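Local coordinates for protein spore germination lipase LipC (Metagenome, PDB 6NKD) that is a GDSL-family lipase, a hydrolase that probably acts in spore germination, at residues Val131-Leu136 with Arg155-Leu160; Lys148-Phe153 with Asp170-Phe175. One frame throughout, in Å; residues are numbered along the deposited sequence.

Interaction 1. Residues Val131-Leu136 with Arg155-Leu160; sequences VRLLNL and RHLKQL
Leu157, on helix 144-157, lays its isobutyl end against Leu133 of strand 130-134 and Asn135 in the loop just after it. Its CG stands anti to the backbone N (chi1 -171°), which directs CG, and with it the methyls, toward the strand. CD2 does most of the touching: it lies 3.8 Å from Leu133 CD1 and 3.7 Å from Asn135 CB, so one methyl sits against both residues. The other branch, Leu157 CD1, comes 4.1 Å from Leu133 CD1, and the two leucine side chains run past each other in opposite senses. A branched aliphatic residue suits this place because it can offer two methyls without any polar group to satisfy. With an alanine in its place, the packing of CD2 on Leu133 and Asn135 would probably be lost and a gap opened between helix and strand. Farther on, Leu160 turns its side chain toward the strand but packs on Gln108 and Tyr111 of helix 98-122; Leu160 N donates to Leu157 O (3.2 Å). Asn135 is amphipathic in use: the CB faces the leucine, while OD1 accepts from Tyr172 N and ND2 donates to Asp170 OD1. Between these two segments the contact is purely apolar, although Leu136 O accepts from Asn154 ND2 of the same helix; the asparagine amide spends its polarity on the N-terminal end of helix 171-175.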
ATOM      1  N   VAL A 131     -27.209  -9.656  12.269  1.00 72.39           N
ATOM      2  CA  VAL A 131     -26.767  -9.051  11.018  1.00 69.31           C
ATOM      3  C   VAL A 131     -27.073  -7.562  11.074  1.00 68.21           C
ATOM      4  O   VAL A 131     -28.227  -7.169  11.284  1.00 69.14           O
ATOM      5  CB  VAL A 131     -27.437  -9.692   9.791  1.00 69.91           C
ATOM      6  CG1 VAL A 131     -27.019  -8.964   8.524  1.00 66.72           C
ATOM      7  CG2 VAL A 131     -27.086 -11.170   9.701  1.00 71.75           C
ATOM      8  N   ARG A 132     -26.046  -6.739  10.890  1.00 68.08           N
ATOM      9  CA  ARG A 132     -26.184  -5.287  10.827  1.00 66.88           C
ATOM     10  C   ARG A 132     -25.610  -4.820   9.496  1.00 65.42           C
ATOM     11  O   ARG A 132     -24.388  -4.781   9.321  1.00 65.15           O
ATOM     12  CB  ARG A 132     -25.470  -4.607  11.998  1.00 65.11           C
ATOM     13  CG  ARG A 132     -26.299  -4.470  13.270  1.00 66.63           C
ATOM     14  CD  ARG A 132     -26.377  -5.770  14.051  1.00 69.54           C
ATOM     15  NE  ARG A 132     -27.072  -5.597  15.325  1.00 72.52           N
ATOM     16  CZ  ARG A 132     -28.359  -5.865  15.518  1.00 74.24           C
ATOM     17  NH1 ARG A 132     -29.099  -6.328  14.520  1.00 74.10           N
ATOM     18  NH2 ARG A 132     -28.907  -5.675  16.711  1.00 76.75           N
ATOM     19  N   LEU A 133     -26.484  -4.474   8.557  1.00 66.11           N
ATOM     20  CA  LEU A 133     -26.068  -3.963   7.258  1.00 66.93           C
ATOM     21  C   LEU A 133     -26.279  -2.455   7.216  1.00 66.22           C
ATOM     22  O   LEU A 133     -27.322  -1.954   7.649  1.00 67.03           O
ATOM     23  CB  LEU A 133     -26.831  -4.650   6.124  1.00 69.19           C
ATOM     24  CG  LEU A 133     -28.358  -4.658   6.177  1.00 72.92           C
ATOM     25  CD1 LEU A 133     -28.933  -3.541   5.319  1.00 75.23           C
ATOM     26  CD2 LEU A 133     -28.899  -6.009   5.740  1.00 73.19           C
ATOM     27  N   LEU A 134     -25.286  -1.739   6.703  1.00 64.69           N
ATOM     28  CA  LEU A 134     -25.280  -0.284   6.711  1.00 64.00           C
ATOM     29  C   LEU A 134     -25.739   0.249   5.363  1.00 62.11           C
ATOM     30  O   LEU A 134     -25.321  -0.245   4.312  1.00 61.64           O
ATOM     31  CB  LEU A 134     -23.885   0.252   7.034  1.00 64.49           C
ATOM     32  CG  LEU A 134     -23.223  -0.282   8.304  1.00 67.69           C
ATOM     33  CD1 LEU A 134     -22.370  -1.511   8.010  1.00 68.97           C
ATOM     34  CD2 LEU A 134     -22.398   0.808   8.968  1.00 68.97           C
ATOM     35  N   ASN A 135     -26.599   1.264   5.396  1.00 61.58           N
ATOM     36  CA  ASN A 135     -27.065   1.863   4.157  1.00 59.93           C
ATOM     37  C   ASN A 135     -26.015   2.835   3.620  1.00 57.27           C
ATOM     38  O   ASN A 135     -24.910   2.964   4.154  1.00 56.18           O
ATOM     39  CB  ASN A 135     -28.422   2.541   4.358  1.00 60.33           C
ATOM     40  CG  ASN A 135     -28.397   3.646   5.407  1.00 60.32           C
ATOM     41  OD1 ASN A 135     -27.354   4.225   5.709  1.00 60.24           O
ATOM     42  ND2 ASN A 135     -29.565   3.950   5.960  1.00 61.29           N
ATOM     43  N   LEU A 136     -26.370   3.532   2.547  1.00 56.26           N
ATOM     44  CA  LEU A 136     -25.444   4.427   1.876  1.00 54.40           C
ATOM     45  C   LEU A 136     -25.616   5.856   2.374  1.00 56.04           C
ATOM     46  O   LEU A 136     -26.738   6.323   2.589  1.00 62.28           O
ATOM     47  CB  LEU A 136     -25.657   4.377   0.361  1.00 51.97           C
ATOM     48  CG  LEU A 136     -25.439   3.021  -0.313  1.00 51.33           C
ATOM     49  CD1 LEU A 136     -25.736   3.115  -1.802  1.00 51.70           C
ATOM     50  CD2 LEU A 136     -24.022   2.523  -0.074  1.00 50.42           C
ATOM     51  N   ARG A 155     -34.673   3.706   1.605  1.00 75.74           N
ATOM     52  CA  ARG A 155     -36.020   3.332   2.022  1.00 82.24           C
ATOM     53  C   ARG A 155     -36.401   1.956   1.489  1.00 85.14           C
ATOM     54  O   ARG A 155     -37.128   1.213   2.158  1.00 88.32           O
ATOM     55  CB  ARG A 155     -37.035   4.389   1.577  1.00 85.94           C
ATOM     56  CG  ARG A 155     -37.156   4.578   0.072  1.00 88.03           C
ATOM     57  CD  ARG A 155     -38.222   5.611  -0.274  1.00 91.59           C
ATOM     58  NE  ARG A 155     -38.326   5.828  -1.715  1.00 93.34           N
ATOM     59  CZ  ARG A 155     -39.188   5.198  -2.507  1.00 98.04           C
ATOM     60  NH1 ARG A 155     -40.033   4.307  -2.002  1.00101.65           N
ATOM     61  NH2 ARG A 155     -39.210   5.460  -3.807  1.00 98.25           N
ATOM     62  N   HIS A 156     -35.915   1.596   0.298  1.00 84.82           N
ATOM     63  CA  HIS A 156     -36.103   0.242  -0.203  1.00 86.63           C
ATOM     64  C   HIS A 156     -35.229  -0.762   0.534  1.00 85.17           C
ATOM     65  O   HIS A 156     -35.562  -1.951   0.569  1.00 86.60           O
ATOM     66  CB  HIS A 156     -35.809   0.189  -1.704  1.00 87.09           C
ATOM     67  CG  HIS A 156     -36.815   0.912  -2.547  1.00 91.25           C
ATOM     68  ND1 HIS A 156     -36.498   1.474  -3.765  1.00 91.33           N
ATOM     69  CD2 HIS A 156     -38.133   1.156  -2.352  1.00 95.11           C
ATOM     70  CE1 HIS A 156     -37.576   2.038  -4.282  1.00 93.54           C
ATOM     71  NE2 HIS A 156     -38.582   1.858  -3.445  1.00 95.95           N
ATOM     72  N   LEU A 157     -34.122  -0.310   1.125  1.00 83.23           N
ATOM     73  CA  LEU A 157     -33.261  -1.206   1.886  1.00 82.75           C
ATOM     74  C   LEU A 157     -33.830  -1.499   3.267  1.00 85.60           C
ATOM     75  O   LEU A 157     -33.584  -2.577   3.818  1.00 86.65           O
ATOM     76  CB  LEU A 157     -31.856  -0.609   2.008  1.00 78.98           C
ATOM     77  CG  LEU A 157     -30.764  -1.509   2.587  1.00 78.23           C
ATOM     78  CD1 LEU A 157     -30.464  -2.668   1.648  1.00 78.11           C
ATOM     79  CD2 LEU A 157     -29.501  -0.713   2.879  1.00 75.96           C
ATOM     80  N   LYS A 158     -34.592  -0.561   3.836  1.00 87.09           N
ATOM     81  CA  LYS A 158     -35.201  -0.771   5.142  1.00 89.07           C
ATOM     82  C   LYS A 158     -36.268  -1.858   5.119  1.00 91.28           C
ATOM     83  O   LYS A 158     -36.678  -2.322   6.188  1.00 93.17           O
ATOM     84  CB  LYS A 158     -35.798   0.540   5.659  1.00 90.53           C
ATOM     85  CG  LYS A 158     -35.997   0.588   7.169  1.00 93.82           C
ATOM     86  CD  LYS A 158     -36.733   1.847   7.599  1.00 97.35           C
ATOM     87  CE  LYS A 158     -36.996   1.849   9.098  1.00102.50           C
ATOM     88  NZ  LYS A 158     -37.861   2.990   9.513  1.00106.09           N
ATOM     89  N   GLN A 159     -36.722  -2.274   3.932  1.00 91.30           N
ATOM     90  CA  GLN A 159     -37.679  -3.371   3.845  1.00 94.62           C
ATOM     91  C   GLN A 159     -37.094  -4.668   4.385  1.00 94.67           C
ATOM     92  O   GLN A 159     -37.838  -5.543   4.842  1.00 97.95           O
ATOM     93  CB  GLN A 159     -38.124  -3.561   2.393  1.00 95.45           C
ATOM     94  CG  GLN A 159     -38.706  -2.317   1.739  1.00 96.19           C
ATOM     95  CD  GLN A 159     -40.174  -2.118   2.056  1.00101.97           C
ATOM     96  OE1 GLN A 159     -40.565  -1.102   2.631  1.00103.69           O
ATOM     97  NE2 GLN A 159     -41.000  -3.085   1.672  1.00105.62           N
ATOM     98  N   LEU A 160     -35.769  -4.808   4.347  1.00 91.01           N
ATOM     99  CA  LEU A 160     -35.101  -6.035   4.762  1.00 91.10           C
ATOM    100  C   LEU A 160     -34.947  -6.154   6.272  1.00 92.27           C
ATOM    101  O   LEU A 160     -34.499  -7.203   6.747  1.00 93.92           O
ATOM    102  CB  LEU A 160     -33.717  -6.132   4.106  1.00 86.95           C
ATOM    103  CG  LEU A 160     -33.603  -6.384   2.598  1.00 85.09           C
ATOM    104  CD1 LEU A 160     -33.941  -5.142   1.784  1.00 83.77           C
ATOM    105  CD2 LEU A 160     -32.211  -6.886   2.248  1.00 81.98           C
TER

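Interaction 2. Residues Lys148-Phe153 with Asp170-Phe175; sequences KWISGF and DTYAVF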
ATOM      1  N   LYS A 148     -31.316  12.226  -3.837  1.00 67.61           N
ATOM      2  CA  LYS A 148     -32.558  11.532  -4.167  1.00 70.39           C
ATOM      3  C   LYS A 148     -32.304  10.063  -4.472  1.00 69.15           C
ATOM      4  O   LYS A 148     -33.066   9.191  -4.037  1.00 69.99           O
ATOM      5  CB  LYS A 148     -33.239  12.219  -5.352  1.00 72.98           C
ATOM      6  CG  LYS A 148     -34.546  11.579  -5.793  1.00 75.94           C
ATOM      7  CD  LYS A 148     -35.158  12.342  -6.959  1.00 78.90           C
ATOM      8  CE  LYS A 148     -36.539  11.813  -7.316  1.00 82.23           C
ATOM      9  NZ  LYS A 148     -37.176  12.609  -8.404  1.00 84.27           N
ATOM     10  N   TRP A 149     -31.236   9.770  -5.216  1.00 67.83           N
ATOM     11  CA  TRP A 149     -30.921   8.388  -5.561  1.00 67.59           C
ATOM     12  C   TRP A 149     -30.632   7.563  -4.313  1.00 65.42           C
ATOM     13  O   TRP A 149     -31.145   6.449  -4.156  1.00 67.85           O
ATOM     14  CB  TRP A 149     -29.726   8.350  -6.515  1.00 69.81           C
ATOM     15  CG  TRP A 149     -30.086   8.496  -7.963  1.00 76.58           C
ATOM     16  CD1 TRP A 149     -31.342   8.552  -8.496  1.00 81.65           C
ATOM     17  CD2 TRP A 149     -29.177   8.597  -9.067  1.00 78.94           C
ATOM     18  NE1 TRP A 149     -31.271   8.682  -9.862  1.00 83.90           N
ATOM     19  CE2 TRP A 149     -29.953   8.711 -10.238  1.00 81.27           C
ATOM     20  CE3 TRP A 149     -27.783   8.599  -9.178  1.00 76.99           C
ATOM     21  CZ2 TRP A 149     -29.381   8.829 -11.504  1.00 81.15           C
ATOM     22  CZ3 TRP A 149     -27.217   8.717 -10.435  1.00 77.51           C
ATOM     23  CH2 TRP A 149     -28.016   8.830 -11.582  1.00 79.53           C
ATOM     24  N   ILE A 150     -29.813   8.103  -3.409  1.00 60.79           N
ATOM     25  CA  ILE A 150     -29.404   7.348  -2.231  1.00 57.98           C
ATOM     26  C   ILE A 150     -30.551   7.230  -1.236  1.00 59.69           C
ATOM     27  O   ILE A 150     -30.691   6.203  -0.558  1.00 59.78           O
ATOM     28  CB  ILE A 150     -28.152   8.001  -1.615  1.00 55.35           C
ATOM     29  CG1 ILE A 150     -26.982   7.893  -2.598  1.00 53.57           C
ATOM     30  CG2 ILE A 150     -27.795   7.366  -0.280  1.00 53.63           C
ATOM     31  CD1 ILE A 150     -25.689   8.491  -2.099  1.00 51.69           C
ATOM     32  N   SER A 151     -31.399   8.256  -1.141  1.00 60.02           N
ATOM     33  CA  SER A 151     -32.561   8.166  -0.262  1.00 61.21           C
ATOM     34  C   SER A 151     -33.521   7.079  -0.728  1.00 63.28           C
ATOM     35  O   SER A 151     -34.105   6.364   0.095  1.00 64.22           O
ATOM     36  CB  SER A 151     -33.276   9.514  -0.189  1.00 61.97           C
ATOM     37  OG  SER A 151     -32.418  10.525   0.312  1.00 60.55           O
ATOM     38  N   GLY A 152     -33.697   6.940  -2.044  1.00 62.72           N
ATOM     39  CA  GLY A 152     -34.582   5.906  -2.553  1.00 64.41           C
ATOM     40  C   GLY A 152     -34.044   4.511  -2.305  1.00 63.35           C
ATOM     41  O   GLY A 152     -34.802   3.590  -1.989  1.00 65.12           O
ATOM     42  N   PHE A 153     -32.729   4.336  -2.443  1.00 61.75           N
ATOM     43  CA  PHE A 153     -32.127   3.041  -2.155  1.00 62.78           C
ATOM     44  C   PHE A 153     -32.228   2.696  -0.675  1.00 64.29           C
ATOM     45  O   PHE A 153     -32.322   1.516  -0.321  1.00 65.28           O
ATOM     46  CB  PHE A 153     -30.665   3.030  -2.608  1.00 61.29           C
ATOM     47  CG  PHE A 153     -29.898   1.816  -2.164  1.00 61.28           C
ATOM     48  CD1 PHE A 153     -29.989   0.626  -2.865  1.00 62.15           C
ATOM     49  CD2 PHE A 153     -29.082   1.868  -1.046  1.00 60.50           C
ATOM     50  CE1 PHE A 153     -29.284  -0.491  -2.458  1.00 62.57           C
ATOM     51  CE2 PHE A 153     -28.375   0.754  -0.632  1.00 60.09           C
ATOM     52  CZ  PHE A 153     -28.475  -0.426  -1.340  1.00 61.22           C
ATOM     53  N   ASP A 170     -28.544   3.325   9.887  1.00 65.69           N
ATOM     54  CA  ASP A 170     -28.789   4.575   9.169  1.00 64.28           C
ATOM     55  C   ASP A 170     -27.480   5.353   9.067  1.00 62.30           C
ATOM     56  O   ASP A 170     -27.235   6.333   9.777  1.00 63.05           O
ATOM     57  CB  ASP A 170     -29.876   5.386   9.864  1.00 66.21           C
ATOM     58  CG  ASP A 170     -30.457   6.468   8.974  1.00 65.21           C
ATOM     59  OD1 ASP A 170     -29.992   6.611   7.822  1.00 62.60           O
ATOM     60  OD2 ASP A 170     -31.384   7.172   9.428  1.00 66.88           O
ATOM     61  N   THR A 171     -26.616   4.892   8.157  1.00 50.62           N
ATOM     62  CA  THR A 171     -25.367   5.602   7.903  1.00 48.19           C
ATOM     63  C   THR A 171     -25.626   6.980   7.311  1.00 48.11           C
ATOM     64  O   THR A 171     -24.829   7.903   7.512  1.00 47.69           O
ATOM     65  CB  THR A 171     -24.474   4.796   6.957  1.00 45.43           C
ATOM     66  OG1 THR A 171     -24.777   3.402   7.078  1.00 45.74           O
ATOM     67  CG2 THR A 171     -23.010   5.023   7.295  1.00 43.66           C
ATOM     68  N   TYR A 172     -26.730   7.131   6.577  1.00 48.23           N
ATOM     69  CA  TYR A 172     -27.058   8.411   5.960  1.00 49.13           C
ATOM     70  C   TYR A 172     -27.255   9.494   7.014  1.00 49.71           C
ATOM     71  O   TYR A 172     -26.732  10.607   6.884  1.00 47.36           O
ATOM     72  CB  TYR A 172     -28.308   8.255   5.090  1.00 51.93           C
ATOM     73  CG  TYR A 172     -28.806   9.530   4.446  1.00 54.33           C
ATOM     74  CD1 TYR A 172     -28.348   9.926   3.195  1.00 54.30           C
ATOM     75  CD2 TYR A 172     -29.747  10.330   5.081  1.00 56.10           C
ATOM     76  CE1 TYR A 172     -28.807  11.088   2.602  1.00 55.81           C
ATOM     77  CE2 TYR A 172     -30.210  11.491   4.497  1.00 57.23           C
ATOM     78  CZ  TYR A 172     -29.738  11.867   3.259  1.00 58.09           C
ATOM     79  OH  TYR A 172     -30.202  13.026   2.677  1.00 61.04           O
ATOM     80  N   ALA A 173     -28.007   9.181   8.074  1.00 51.28           N
ATOM     81  CA  ALA A 173     -28.246  10.163   9.128  1.00 51.58           C
ATOM     82  C   ALA A 173     -26.969  10.500   9.887  1.00 50.91           C
ATOM     83  O   ALA A 173     -26.838  11.614  10.410  1.00 52.08           O
ATOM     84  CB  ALA A 173     -29.313   9.651  10.095  1.00 52.20           C
ATOM     85  N   VAL A 174     -26.026   9.559   9.965  1.00 49.00           N
ATOM     86  CA  VAL A 174     -24.764   9.825  10.648  1.00 47.72           C
ATOM     87  C   VAL A 174     -23.965  10.882   9.898  1.00 47.64           C
ATOM     88  O   VAL A 174     -23.400  11.802  10.502  1.00 48.35           O
ATOM     89  CB  VAL A 174     -23.961   8.519  10.810  1.00 46.55           C
ATOM     90  CG1 VAL A 174     -22.529   8.815  11.224  1.00 44.77           C
ATOM     91  CG2 VAL A 174     -24.626   7.607  11.827  1.00 47.24           C
ATOM     92  N   PHE A 175     -23.922  10.780   8.570  1.00 46.86           N
ATOM     93  CA  PHE A 175     -23.065  11.633   7.760  1.00 46.77           C
ATOM     94  C   PHE A 175     -23.731  12.924   7.304  1.00 48.96           C
ATOM     95  O   PHE A 175     -23.020  13.853   6.902  1.00 49.72           O
ATOM     96  CB  PHE A 175     -22.579  10.866   6.526  1.00 47.06           C
ATOM     97  CG  PHE A 175     -21.415   9.958   6.798  1.00 47.31           C
ATOM     98  CD1 PHE A 175     -20.150  10.280   6.336  1.00 46.84           C
ATOM     99  CD2 PHE A 175     -21.583   8.786   7.517  1.00 48.62           C
ATOM    100  CE1 PHE A 175     -19.075   9.450   6.581  1.00 47.48           C
ATOM    101  CE2 PHE A 175     -20.512   7.951   7.766  1.00 47.94           C
ATOM    102  CZ  PHE A 175     -19.256   8.283   7.298  1.00 47.96           C
TER
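Tyr172 reaches from the short helix 171-175 to Ile150 and Ser151 on helix 144-157. Tyr172 CD1 lies 4.4 Å from Ile150 CG2, a loose apolar touch that suits a beta-branched residue whose methyl stands close to its own backbone. At the far end of the ring, Tyr172 OH lies 4.1 Å from Ser151 OG, too far for a hydrogen bond. The two hydroxyls are tied instead through one residue, Asp147: Tyr172 OH bonds to its OD1, and Ser151 OG to its backbone O, one turn earlier in the same helix. A tyrosine thus serves both needs, ring for the isoleucine and hydroxyl for the carboxylate. Its CG lies anti to the backbone N (chi1 177°), which extends the ring from helix 171-175 across to its partners. Behind it, Asp170 N-caps that helix, Asp170 OD1 taking a weak bond from Ala173 N at 3.3 Å. Thr171 OG1 bonds to Asn135 O, which probably helps to fix the start of the helix. From helix 144-157, Trp149 packs on helix 81-94 and Phe153 on helix 98-122. The parallel five-stranded sheet with helices on both faces is the alpha/beta/alpha sandwich of SGNH (GDSL) hydrolases. Helix 171-175 lies at the end of strand 166-169, where Thr171, Val174 and Phe175 reach helix 192-204 of one layer and Tyr172 reaches helix 144-157 of the other.

From the N-terminal side the chain runs through 131-136, the end of strand 130-134 and the two loop residues after it, then passes through 148-153 within helix 144-157, leaves that helix through 155-160, forms strand 166-169 and arrives at 170-175. Interaction 1 closes an 18-residue loop from strand to helix; interaction 2 closes a 16-residue loop from helix to the short helix past the next strand. Their segments alternate, so the loops cross rather than nest, and both draw on helix 144-157. The contacts meet at Asn135, whose backbone O and side-chain OD1 probably hydrogen-bond to Thr171 OG1 and Tyr172 N. The crossed pair ties the beta-alpha-beta unit to what follows strand 166-169.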